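Local coordinates for protein aminotransferase (Bacillus subtilis, PDB 6L1O) that is a pyridoxal-phosphate-dependent aminotransferase from the bacABCDEF operon, which is responsible for making the dipeptide antibiotic bacilysin, at residues 302-305 and 306-310. Sequence-based numbering, arbitrary orientation.
Sequences IDFF and TALCE
Residues 302-305 and 306-310 are consecutive pieces, each a little over one turn, of helix 289-313, and four successive i to i+4 backbone bonds join them: Thr306 N to Ile302 O, Ala307 N to Asp303 O, Leu308 N to Phe304 O and Cys309 N to Phe305 O. The last is nearly straight, 2.9 Å with an N-H...O angle of 169°, whereas the Leu308 bond is more bent at 140°.

Ile302 O has a second donor. With chi1 at 54°, the hydroxyl OG1 of Thr306 is turned back along the helix toward this oxygen, 2.7 Å away. Amide and hydroxyl reach it from opposite faces of the carbonyl plane.

Around the helix, Phe305 and Cys309 form a sulfur-aromatic contact. SG lies over one face of the ring, 3.7 Å from its centroid, displaced toward the rim; its nearest ring atom is CZ of Phe305. Beside this pair, Phe304 and Leu308 point the same way, and CD2 of Leu308 approaches CZ of Phe304 obliquely at 3.9 Å.

Helix 374-385 packs here, with Val381 against Leu308 and Cys309 and with Gln374 and Arg378 against Phe304, while Phe305 meets Met370. Asp303 instead forms salt bridges with Lys299 and Lys319.

Because Ile302 O takes two donors, the hydroxyl of the buried Thr306 finds an acceptor for its proton within the helix itself. The sulfur of Cys309 over the polarisable face of Phe305 is probably held mainly by dispersion, adding side-chain packing to the backbone bond that already links the same two residues.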
loop_
_atom_site.group_PDB
_atom_site.type_symbol
_atom_site.label_atom_id
_atom_site.label_comp_id
_atom_site.label_asym_id
_atom_site.label_seq_id
_atom_site.Cartn_x
_atom_site.Cartn_y
_atom_site.Cartn_z
ATOM N N ILE B 302 14.706 29.646 6.048
ATOM C CA ILE B 302 14.364 30.420 4.873
ATOM C C ILE B 302 14.945 31.832 4.941
ATOM O O ILE B 302 15.605 32.289 3.991
ATOM C CB ILE B 302 12.847 30.498 4.682
ATOM C CG1 ILE B 302 12.335 29.146 4.173
ATOM C CG2 ILE B 302 12.473 31.623 3.714
ATOM C CD1 ILE B 302 10.821 29.021 4.313
ATOM N N ASP B 303 14.743 32.490 6.064
ATOM C CA ASP B 303 15.285 33.829 6.267
ATOM C C ASP B 303 16.815 33.856 6.249
ATOM O O ASP B 303 17.415 34.693 5.541
ATOM C CB ASP B 303 14.749 34.426 7.547
ATOM C CG ASP B 303 13.271 34.763 7.462
ATOM O OD1 ASP B 303 12.625 34.532 6.412
ATOM O OD2 ASP B 303 12.729 35.258 8.464
ATOM N N PHE B 304 17.431 32.967 7.010
ATOM C CA PHE B 304 18.893 32.784 7.000
ATOM C C PHE B 304 19.484 32.542 5.603
ATOM O O PHE B 304 20.466 33.214 5.198
ATOM C CB PHE B 304 19.272 31.631 7.892
ATOM C CG PHE B 304 20.738 31.273 7.861
ATOM C CD1 PHE B 304 21.680 32.069 8.531
ATOM C CD2 PHE B 304 21.181 30.162 7.163
ATOM C CE1 PHE B 304 23.031 31.718 8.522
ATOM C CE2 PHE B 304 22.518 29.821 7.121
ATOM C CZ PHE B 304 23.442 30.610 7.821
ATOM N N PHE B 305 18.923 31.549 4.908
ATOM C CA PHE B 305 19.381 31.129 3.621
ATOM C C PHE B 305 19.206 32.185 2.534
ATOM O O PHE B 305 20.111 32.422 1.726
ATOM C CB PHE B 305 18.603 29.866 3.170
ATOM C CG PHE B 305 19.050 29.304 1.845
ATOM C CD1 PHE B 305 20.245 28.558 1.743
ATOM C CD2 PHE B 305 18.300 29.516 0.714
ATOM C CE1 PHE B 305 20.658 28.044 0.522
ATOM C CE2 PHE B 305 18.712 29.025 -0.512
ATOM C CZ PHE B 305 19.865 28.281 -0.613
ATOM N N THR B 306 18.043 32.761 2.431
ATOM C CA THR B 306 17.804 33.745 1.353
ATOM C C THR B 306 18.666 35.034 1.595
ATOM O O THR B 306 19.185 35.678 0.655
ATOM C CB THR B 306 16.331 34.097 1.184
ATOM O OG1 THR B 306 15.771 34.521 2.419
ATOM C CG2 THR B 306 15.520 32.870 0.648
ATOM N N ALA B 307 18.842 35.390 2.854
ATOM C CA ALA B 307 19.695 36.561 3.173
ATOM C C ALA B 307 21.133 36.281 2.813
ATOM O O ALA B 307 21.843 37.155 2.316
ATOM C CB ALA B 307 19.535 36.943 4.642
ATOM N N LEU B 308 21.577 35.043 3.025
ATOM C CA LEU B 308 22.944 34.646 2.795
ATOM C C LEU B 308 23.242 34.523 1.282
ATOM O O LEU B 308 24.324 34.970 0.807
ATOM C CB LEU B 308 23.242 33.334 3.458
ATOM C CG LEU B 308 24.672 32.921 3.635
ATOM C CD1 LEU B 308 25.389 33.917 4.561
ATOM C CD2 LEU B 308 24.736 31.491 4.213
ATOM N N CYS B 309 22.294 33.944 0.539
ATOM C CA CYS B 309 22.382 33.892 -0.920
ATOM C C CYS B 309 22.505 35.301 -1.520
ATOM O O CYS B 309 23.341 35.508 -2.386
ATOM C CB CYS B 309 21.206 33.150 -1.537
ATOM S SG CYS B 309 21.357 31.361 -1.290
ATOM N N GLU B 310 21.683 36.237 -1.050
ATOM C CA GLU B 310 21.701 37.599 -1.575
ATOM C C GLU B 310 23.057 38.298 -1.284
ATOM O O GLU B 310 23.697 38.775 -2.222
ATOM C CB GLU B 310 20.554 38.428 -1.039
ATOM C CG GLU B 310 20.480 39.799 -1.720
ATOM C CD GLU B 310 19.090 40.426 -1.710
ATOM O OE1 GLU B 310 18.263 40.068 -0.839
ATOM O OE2 GLU B 310 18.814 41.286 -2.584
#